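Local coordinates for putative siderophore-degrading esterase (Eurofung) (Emericella nidulans, PDB 6GUO), which hydrolyses the ester bonds of the bacterial siderophore enterobactin, an activity required for release of iron inside the fungal cell, at residues 31-37 with 85-91; 58-62 with 97-102; 14-18 with 40-44. All coordinates share one frame; numbering follows the deposited sequence.

Interaction 1 of 3, residues 31-37 with 85-91; sequences YQIDVSW and VVIAIGY
Gln32, Asp34 and Ser36 pair with Gly90, Ala88 and Val86, each through two backbone hydrogen bonds. Those from Gly90 N to Gln32 O and from Ala88 N to Asp34 O are both 2.8 Å long. Ile33 lies across from Ile89, and Val35 from Ile87, at the non-hydrogen-bonded positions. There Ile33 CA comes within 3.2 Å of Ala88 O, a CA-H...O contact. Val35 CA makes the same contact with Val86 O.

Val35 and Val85 meet diagonally, CG1 to CG1 at 3.8 Å. Val35 CG1 reaches its partner because it stands anti to the backbone N (chi1 -177°). Ser36 OG rests against Val86 CB at 3.3 Å and is hydrogen-bonded with Thr68 OG1. At the far end the rings of Tyr31 and Tyr91 run side by side and point the same way. Their planes are 40° apart, and Tyr31 CE1 is 3.7 Å from Tyr91 CE1. Gly90 O lies at the edge of the Tyr31 ring. Both hydroxyls hydrogen-bond to the carboxylate of Asp105, one to each oxygen, so the ring ends share one acceptor group.

The two strands are neighbours in the central sheet of an alpha/beta-hydrolase. Strand 31-36 is antiparallel to strand 83-90, as expected for the second strand of this fold. Ile33, Ile87 and Ile89 pack on helix 131-150. On the other face Asp34, Val86 and Ala88 meet helix 60-77.

The buried Asp34 carboxylate has a donor at each oxygen. The extended side chain of Gln32 brings NE2 to Asp34 OD2 at 2.9 Å, nearly straight (166°). Water 1 lies 2.8 Å from Asp34 OD2 and can donate to it. Asp34 OD1 accepts from the backbone N of Ala14 of the second subunit.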
loop_
_atom_site.group_PDB
_atom_site.type_symbol
_atom_site.label_atom_id
_atom_site.label_comp_id
_atom_site.label_asym_id
_atom_site.label_seq_id
_atom_site.Cartn_x
_atom_site.Cartn_y
_atom_site.Cartn_z
ATOM N N TYR A 31 -7.969 -2.476 23.389
ATOM C CA TYR A 31 -7.166 -2.422 22.179
ATOM C C TYR A 31 -7.629 -3.530 21.248
ATOM O O TYR A 31 -8.250 -4.506 21.680
ATOM C CB TYR A 31 -5.689 -2.602 22.513
ATOM C CG TYR A 31 -5.097 -1.435 23.255
ATOM C CD1 TYR A 31 -4.757 -0.265 22.584
ATOM C CD2 TYR A 31 -4.879 -1.494 24.633
ATOM C CE1 TYR A 31 -4.210 0.816 23.260
ATOM C CE2 TYR A 31 -4.328 -0.420 25.316
ATOM C CZ TYR A 31 -3.995 0.735 24.628
ATOM O OH TYR A 31 -3.458 1.809 25.310
ATOM N N GLN A 32 -7.337 -3.359 19.964
ATOM C CA GLN A 32 -7.575 -4.379 18.958
ATOM C C GLN A 32 -6.224 -4.685 18.342
ATOM O O GLN A 32 -5.552 -3.773 17.857
ATOM C CB GLN A 32 -8.542 -3.877 17.887
ATOM C CG GLN A 32 -8.813 -4.880 16.773
ATOM C CD GLN A 32 -9.784 -4.347 15.736
ATOM O OE1 GLN A 32 -10.886 -3.909 16.069
ATOM N NE2 GLN A 32 -9.377 -4.378 14.468
ATOM N N ILE A 33 -5.819 -5.951 18.381
ATOM C CA ILE A 33 -4.605 -6.366 17.690
ATOM C C ILE A 33 -5.000 -7.202 16.475
ATOM O O ILE A 33 -5.833 -8.099 16.584
ATOM C CB ILE A 33 -3.575 -7.062 18.624
ATOM C CG1 ILE A 33 -4.050 -8.425 19.140
ATOM C CG2 ILE A 33 -3.240 -6.151 19.804
ATOM C CD1 ILE A 33 -2.907 -9.304 19.614
ATOM N N ASP A 34 -4.445 -6.864 15.312
ATOM C CA ASP A 34 -4.636 -7.643 14.096
ATOM C C ASP A 34 -3.297 -8.293 13.803
ATOM O O ASP A 34 -2.263 -7.635 13.892
ATOM C CB ASP A 34 -5.054 -6.749 12.927
ATOM C CG ASP A 34 -6.495 -6.285 13.024
ATOM O OD1 ASP A 34 -7.401 -7.056 12.638
ATOM O OD2 ASP A 34 -6.723 -5.138 13.462
ATOM N N VAL A 35 -3.323 -9.583 13.482
ATOM C CA VAL A 35 -2.118 -10.356 13.206
ATOM C C VAL A 35 -2.265 -11.091 11.878
ATOM O O VAL A 35 -3.288 -11.722 11.631
ATOM C CB VAL A 35 -1.836 -11.374 14.332
ATOM C CG1 VAL A 35 -0.530 -12.122 14.072
ATOM C CG2 VAL A 35 -1.786 -10.676 15.686
ATOM N N SER A 36 -1.242 -11.008 11.027
ATOM C CA SER A 36 -1.190 -11.802 9.807
ATOM C C SER A 36 0.130 -12.536 9.712
ATOM O O SER A 36 1.132 -12.100 10.275
ATOM C CB SER A 36 -1.382 -10.939 8.559
ATOM O OG SER A 36 -0.284 -10.073 8.345
ATOM N N TRP A 37 0.116 -13.642 8.976
ATOM C CA TRP A 37 1.294 -14.485 8.826
ATOM C C TRP A 37 1.413 -14.999 7.394
ATOM O O TRP A 37 0.450 -14.917 6.630
ATOM C CB TRP A 37 1.279 -15.620 9.858
ATOM C CG TRP A 37 0.052 -16.460 9.872
ATOM C CD1 TRP A 37 -0.124 -17.649 9.240
ATOM C CD2 TRP A 37 -1.165 -16.195 10.575
ATOM N NE1 TRP A 37 -1.377 -18.145 9.496
ATOM C CE2 TRP A 37 -2.039 -17.270 10.312
ATOM C CE3 TRP A 37 -1.607 -15.150 11.396
ATOM C CZ2 TRP A 37 -3.328 -17.333 10.841
ATOM C CZ3 TRP A 37 -2.883 -15.212 11.919
ATOM C CH2 TRP A 37 -3.733 -16.295 11.635
ATOM N N VAL A 85 5.708 -11.880 10.245
ATOM C CA VAL A 85 4.423 -11.735 10.919
ATOM C C VAL A 85 4.156 -10.243 11.122
ATOM O O VAL A 85 5.050 -9.501 11.528
ATOM C CB VAL A 85 4.421 -12.498 12.269
ATOM C CG1 VAL A 85 3.160 -12.214 13.083
ATOM C CG2 VAL A 85 4.559 -13.990 12.021
ATOM N N VAL A 86 2.927 -9.813 10.834
ATOM C CA VAL A 86 2.501 -8.430 11.048
ATOM C C VAL A 86 1.637 -8.401 12.296
ATOM O O VAL A 86 0.715 -9.206 12.430
ATOM C CB VAL A 86 1.685 -7.882 9.860
ATOM C CG1 VAL A 86 1.238 -6.446 10.113
ATOM C CG2 VAL A 86 2.495 -7.963 8.576
ATOM N N ILE A 87 1.961 -7.477 13.195
ATOM C CA ILE A 87 1.199 -7.243 14.416
ATOM C C ILE A 87 0.798 -5.772 14.437
ATOM O O ILE A 87 1.634 -4.890 14.633
ATOM C CB ILE A 87 2.009 -7.610 15.674
ATOM C CG1 ILE A 87 2.555 -9.043 15.565
ATOM C CG2 ILE A 87 1.130 -7.449 16.915
ATOM C CD1 ILE A 87 3.957 -9.160 15.003
ATOM N N ALA A 88 -0.489 -5.516 14.212
ATOM C CA ALA A 88 -1.017 -4.166 14.166
ATOM C C ALA A 88 -1.727 -3.890 15.477
ATOM O O ALA A 88 -2.627 -4.628 15.846
ATOM C CB ALA A 88 -1.979 -4.028 13.002
ATOM N N ILE A 89 -1.300 -2.846 16.183
ATOM C CA ILE A 89 -1.903 -2.474 17.464
ATOM C C ILE A 89 -2.778 -1.252 17.229
ATOM O O ILE A 89 -2.284 -0.152 16.928
ATOM C CB ILE A 89 -0.863 -2.206 18.567
ATOM C CG1 ILE A 89 0.106 -3.392 18.698
ATOM C CG2 ILE A 89 -1.561 -1.972 19.908
ATOM C CD1 ILE A 89 1.415 -3.203 17.975
ATOM N N GLY A 90 -4.082 -1.468 17.360
ATOM C CA GLY A 90 -5.078 -0.455 17.078
ATOM C C GLY A 90 -6.217 -0.497 18.070
ATOM O O GLY A 90 -6.026 -0.839 19.242
ATOM N N TYR A 91 -7.410 -0.171 17.580
ATOM C CA TYR A 91 -8.562 0.152 18.418
ATOM C C TYR A 91 -9.836 -0.456 17.829
ATOM O O TYR A 91 -9.896 -0.712 16.623
ATOM C CB TYR A 91 -8.691 1.676 18.505
ATOM C CG TYR A 91 -7.405 2.344 18.919
ATOM C CD1 TYR A 91 -7.012 2.357 20.250
ATOM C CD2 TYR A 91 -6.551 2.916 17.975
ATOM C CE1 TYR A 91 -5.826 2.947 20.640
ATOM C CE2 TYR A 91 -5.358 3.517 18.356
ATOM C CZ TYR A 91 -4.996 3.526 19.692
ATOM O OH TYR A 91 -3.813 4.111 20.080
HETATM O O HOH W 1 -5.135 -3.062 14.539
#

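Interaction 2 of 3, residues 58-62 with 97-102; sequences VDGNA and VFSPRR
Val97 and Ala62 bring their CA atoms to 4.8 Å where the loop passes the start of helix 60-77, and no backbone hydrogen bond joins the two segments. Val97 CG2 sits on Ala62 CB at 3.6 Å. Ala62 CB also lies over one face of the Phe98 ring, 3.6 Å from Phe98 CE1.

The polar half of the contact is a side-on salt bridge. Arg102 NE donates to Asp59 OD1 at 2.7 Å, and Arg102 NH1 donates to Asp59 OD2 at 2.8 Å. Both oxygens lie close to the guanidinium plane, and the NH1 bond uses the syn lone pair of OD2. The carboxylate is turned 24° from the guanidinium. Arg102 can reach back because CG lies between its own backbone N and carbonyl carbon (chi1 72°) and the chain bends at chi3 (-65°).

Asp59 follows strand 52-58 at the end of the sheet where alpha/beta-hydrolases carry their active site. Arg102 NH1 also hydrogen-bonds to Ser165 OG. That serine lies in a GxSxG sequence that fits the nucleophile elbow of the fold, so Asp59 probably helps position an arginine beside the active site.

Water 2 links Asp59 OD1, 2.9 Å away, to Ser99 N, so this oxygen receives two donors. Water 3 donates to both Asn61 OD1 and Val97 O, while Asn61 ND2 donates to Tyr91 O. The type I turn from Ser99 to Arg102 is capped by Ser99 OG, which accepts from Arg101 N. Just before this turn, the Phe98 ring meets His77 of the second subunit.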
loop_
_atom_site.group_PDB
_atom_site.type_symbol
_atom_site.label_atom_id
_atom_site.label_comp_id
_atom_site.label_asym_id
_atom_site.label_seq_id
_atom_site.Cartn_x
_atom_site.Cartn_y
_atom_site.Cartn_z
ATOM N N VAL A 58 1.853 0.739 14.843
ATOM C CA VAL A 58 0.901 1.576 15.602
ATOM C C VAL A 58 -0.012 2.284 14.600
ATOM O O VAL A 58 0.291 2.305 13.415
ATOM C CB VAL A 58 1.593 2.527 16.597
ATOM C CG1 VAL A 58 2.346 1.707 17.637
ATOM C CG2 VAL A 58 2.516 3.530 15.909
ATOM N N ASP A 59 -1.137 2.832 15.062
ATOM C CA ASP A 59 -2.296 3.132 14.180
ATOM C C ASP A 59 -2.663 1.883 13.382
ATOM O O ASP A 59 -2.846 1.927 12.153
ATOM C CB ASP A 59 -2.035 4.298 13.216
ATOM C CG ASP A 59 -1.862 5.619 13.917
ATOM O OD1 ASP A 59 -2.651 5.929 14.840
ATOM O OD2 ASP A 59 -0.957 6.379 13.518
ATOM N N GLY A 60 -2.744 0.766 14.092
ATOM C CA GLY A 60 -2.873 -0.555 13.480
ATOM C C GLY A 60 -3.982 -0.708 12.455
ATOM O O GLY A 60 -3.780 -1.335 11.409
ATOM N N ASN A 61 -5.141 -0.112 12.742
ATOM C CA ASN A 61 -6.311 -0.231 11.861
ATOM C C ASN A 61 -6.074 0.377 10.477
ATOM O O ASN A 61 -6.725 -0.025 9.517
ATOM C CB ASN A 61 -7.566 0.428 12.452
ATOM C CG ASN A 61 -7.817 0.056 13.897
ATOM O OD1 ASN A 61 -7.239 0.654 14.795
ATOM N ND2 ASN A 61 -8.703 -0.907 14.129
ATOM N N ALA A 62 -5.178 1.362 10.389
ATOM C CA ALA A 62 -4.895 2.076 9.135
ATOM C C ALA A 62 -3.786 1.466 8.283
ATOM O O ALA A 62 -3.658 1.825 7.110
ATOM C CB ALA A 62 -4.547 3.524 9.446
ATOM N N VAL A 97 -10.443 4.325 10.143
ATOM C CA VAL A 97 -9.220 3.565 10.473
ATOM C C VAL A 97 -8.290 4.289 11.458
ATOM O O VAL A 97 -7.234 3.755 11.800
ATOM C CB VAL A 97 -8.440 3.115 9.214
ATOM C CG1 VAL A 97 -9.300 2.193 8.365
ATOM C CG2 VAL A 97 -7.923 4.296 8.400
ATOM N N PHE A 98 -8.669 5.489 11.905
ATOM C CA PHE A 98 -7.935 6.202 12.953
ATOM C C PHE A 98 -8.842 6.435 14.150
ATOM O O PHE A 98 -10.044 6.643 13.984
ATOM C CB PHE A 98 -7.410 7.544 12.448
ATOM C CG PHE A 98 -6.469 7.422 11.285
ATOM C CD1 PHE A 98 -5.142 7.064 11.486
ATOM C CD2 PHE A 98 -6.910 7.661 9.992
ATOM C CE1 PHE A 98 -4.271 6.943 10.414
ATOM C CE2 PHE A 98 -6.045 7.545 8.914
ATOM C CZ PHE A 98 -4.722 7.188 9.126
ATOM N N SER A 99 -8.252 6.401 15.344
ATOM C CA SER A 99 -8.960 6.678 16.591
ATOM C C SER A 99 -8.379 7.918 17.275
ATOM O O SER A 99 -7.158 8.074 17.311
ATOM C CB SER A 99 -8.824 5.491 17.539
ATOM O OG SER A 99 -9.300 5.810 18.835
ATOM N N PRO A 100 -9.239 8.775 17.872
ATOM C CA PRO A 100 -8.726 9.884 18.701
ATOM C C PRO A 100 -7.828 9.445 19.880
ATOM O O PRO A 100 -7.033 10.247 20.375
ATOM C CB PRO A 100 -9.996 10.562 19.237
ATOM C CG PRO A 100 -11.117 10.066 18.399
ATOM C CD PRO A 100 -10.714 8.731 17.855
ATOM N N ARG A 101 -7.959 8.189 20.314
ATOM C CA ARG A 101 -7.121 7.626 21.388
ATOM C C ARG A 101 -5.621 7.621 21.081
ATOM O O ARG A 101 -4.803 7.548 21.996
ATOM C CB ARG A 101 -7.570 6.199 21.721
ATOM C CG ARG A 101 -8.917 6.144 22.425
ATOM C CD ARG A 101 -9.397 4.720 22.630
ATOM N NE ARG A 101 -8.438 3.909 23.386
ATOM C CZ ARG A 101 -8.547 2.595 23.585
ATOM N NH1 ARG A 101 -7.608 1.955 24.273
ATOM N NH2 ARG A 101 -9.584 1.913 23.102
ATOM N N ARG A 102 -5.269 7.682 19.798
ATOM C CA ARG A 102 -3.865 7.700 19.380
ATOM C C ARG A 102 -3.034 8.838 19.989
ATOM O O ARG A 102 -1.842 8.656 20.222
ATOM C CB ARG A 102 -3.764 7.743 17.848
ATOM C CG ARG A 102 -4.158 9.076 17.229
ATOM C CD ARG A 102 -4.337 8.956 15.725
ATOM N NE ARG A 102 -3.072 8.637 15.062
ATOM C CZ ARG A 102 -2.126 9.519 14.722
ATOM N NH1 ARG A 102 -1.022 9.089 14.116
ATOM N NH2 ARG A 102 -2.257 10.820 14.978
HETATM O O HOH W 2 -5.433 5.410 15.220
HETATM O O HOH W 3 -5.808 2.949 14.074
#

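Interaction 3 of 3, residues 14-18 with 40-44; sequences AARNM and TWSES
Glu43 meets Arg16 over a face of the guanidinium group, not at its edge. Glu43 CD stands 3.8 Å above that plane, displaced toward the rim. The closest charged atoms are Arg16 NH1 and Glu43 OE1, 3.5 Å apart. No N-H points at the oxygen, so this salt bridge rests on charge alone. The two side chains cross at about a right angle, with their flat ends turned 34° from each other. Arg16 reaches this place with its chain extended from CG to NE.

The directed bond comes from Asn17. Its ND2 donates to Trp41 O at 3.0 Å, with an N-H...O angle of 154°. The donor approaches from above the carbonyl plane, 55° out of it, and so misses the lone pairs. ND2 also hydrogen-bonds to Pro38 O, so the amide nitrogen holds two carbonyls of the same loop. This fixes the rotation of the amide. Its other end, Asn17 OD1, lies against Glu43 CA at 3.4 Å and Glu43 CG at 3.6 Å. Asn17 is buried, whereas Glu43 is exposed.

Around them, Ser42 O accepts from Trp37 NE1, and Asn17 O pairs with Trp37 N. Arg16 O accepts from Arg72 NH1 of helix 60-77. Arg16 also packs on Thr94 of the second subunit.

Segment 14-18 runs into strand 18-24, and segment 40-44 comes after strand 31-36. The contact therefore joins the loop entering and the loop leaving the antiparallel hairpin that edges the alpha/beta-hydrolase sheet, at its open end.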
loop_
_atom_site.group_PDB
_atom_site.type_symbol
_atom_site.label_atom_id
_atom_site.label_comp_id
_atom_site.label_asym_id
_atom_site.label_seq_id
_atom_site.Cartn_x
_atom_site.Cartn_y
_atom_site.Cartn_z
ATOM N N ALA A 14 -9.169 -13.100 0.097
ATOM C CA ALA A 14 -7.889 -12.424 0.326
ATOM C C ALA A 14 -7.571 -12.179 1.810
ATOM O O ALA A 14 -6.417 -11.893 2.151
ATOM C CB ALA A 14 -7.838 -11.114 -0.449
ATOM N N ALA A 15 -8.564 -12.317 2.694
ATOM C CA ALA A 15 -8.359 -12.164 4.141
ATOM C C ALA A 15 -7.865 -13.466 4.798
ATOM O O ALA A 15 -8.332 -13.864 5.866
ATOM C CB ALA A 15 -9.640 -11.676 4.801
ATOM N N ARG A 16 -6.881 -14.088 4.158
ATOM C CA ARG A 16 -6.348 -15.386 4.534
ATOM C C ARG A 16 -5.240 -15.204 5.562
ATOM O O ARG A 16 -4.524 -14.201 5.531
ATOM C CB ARG A 16 -5.763 -16.045 3.284
ATOM C CG ARG A 16 -5.574 -17.539 3.387
ATOM C CD ARG A 16 -5.336 -18.139 2.012
ATOM N NE ARG A 16 -5.409 -19.593 2.074
ATOM C CZ ARG A 16 -6.536 -20.307 2.119
ATOM N NH1 ARG A 16 -6.466 -21.634 2.185
ATOM N NH2 ARG A 16 -7.734 -19.719 2.096
ATOM N N ASN A 17 -5.102 -16.178 6.458
ATOM C CA ASN A 17 -4.027 -16.190 7.459
ATOM C C ASN A 17 -3.934 -14.861 8.199
ATOM O O ASN A 17 -2.883 -14.217 8.247
ATOM C CB ASN A 17 -2.680 -16.564 6.817
ATOM C CG ASN A 17 -2.601 -18.028 6.422
ATOM O OD1 ASN A 17 -3.604 -18.746 6.435
ATOM N ND2 ASN A 17 -1.395 -18.479 6.068
ATOM N N MET A 18 -5.073 -14.435 8.728
ATOM C CA MET A 18 -5.111 -13.315 9.648
ATOM C C MET A 18 -6.141 -13.574 10.735
ATOM O O MET A 18 -7.089 -14.340 10.551
ATOM C CB MET A 18 -5.353 -11.980 8.930
ATOM C CG MET A 18 -6.507 -11.943 7.953
ATOM S SD MET A 18 -6.634 -10.358 7.089
ATOM C CE MET A 18 -5.197 -10.344 6.019
ATOM N N THR A 40 2.354 -19.357 3.010
ATOM C CA THR A 40 2.861 -20.731 2.997
ATOM C C THR A 40 2.614 -21.478 4.314
ATOM O O THR A 40 2.739 -22.700 4.353
ATOM C CB THR A 40 4.365 -20.781 2.660
ATOM O OG1 THR A 40 5.080 -19.857 3.486
ATOM C CG2 THR A 40 4.590 -20.419 1.205
ATOM N N TRP A 41 2.281 -20.748 5.377
ATOM C CA TRP A 41 1.943 -21.351 6.668
ATOM C C TRP A 41 0.466 -21.760 6.682
ATOM O O TRP A 41 -0.328 -21.297 5.860
ATOM C CB TRP A 41 2.190 -20.360 7.806
ATOM C CG TRP A 41 3.587 -19.807 7.939
ATOM C CD1 TRP A 41 4.626 -19.907 7.047
ATOM C CD2 TRP A 41 4.070 -19.020 9.023
ATOM N NE1 TRP A 41 5.723 -19.243 7.527
ATOM C CE2 TRP A 41 5.411 -18.688 8.740
ATOM C CE3 TRP A 41 3.503 -18.573 10.226
ATOM C CZ2 TRP A 41 6.190 -17.916 9.607
ATOM C CZ3 TRP A 41 4.279 -17.805 11.088
ATOM C CH2 TRP A 41 5.607 -17.490 10.777
ATOM N N SER A 42 0.088 -22.596 7.641
ATOM C CA SER A 42 -1.301 -23.063 7.736
ATOM C C SER A 42 -2.239 -21.964 8.242
ATOM O O SER A 42 -1.797 -20.984 8.851
ATOM C CB SER A 42 -1.402 -24.284 8.651
ATOM O OG SER A 42 -1.422 -23.899 10.014
ATOM N N GLU A 43 -3.537 -22.161 8.023
ATOM C CA GLU A 43 -4.575 -21.256 8.546
ATOM C C GLU A 43 -4.637 -21.213 10.080
ATOM O O GLU A 43 -5.165 -20.258 10.645
ATOM C CB GLU A 43 -5.955 -21.609 7.971
ATOM C CG GLU A 43 -6.081 -21.342 6.476
ATOM C CD GLU A 43 -7.520 -21.329 5.981
ATOM O OE1 GLU A 43 -7.937 -22.316 5.338
ATOM O OE2 GLU A 43 -8.235 -20.333 6.228
ATOM N N SER A 44 -4.104 -22.245 10.735
ATOM C CA SER A 44 -3.922 -22.263 12.189
ATOM C C SER A 44 -2.581 -21.666 12.665
ATOM O O SER A 44 -2.284 -21.718 13.855
ATOM C CB SER A 44 -4.055 -23.701 12.705
ATOM O OG SER A 44 -2.964 -24.500 12.277
#

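In the fold
Interactions 1 and 2 are buried, and interaction 3 is a partly buried contact near the surface, its centre about 23 Å from the centre of the chain. Interaction 1 is regular backbone pairing inside the sheet. Interaction 2 lies beside the end of strand 83-90 and relies on a charged pair, waters and apolar contacts between loop and helix. The two touch directly: Ile89 O meets Gly60 N at 3.0 Å. Interaction 3 joins two loops with one amide bond and a loose charge pair. It meets interaction 1 around Trp37, at the other end of strand 31-36. Interactions 2 and 3 do not touch. All three reach the second subunit.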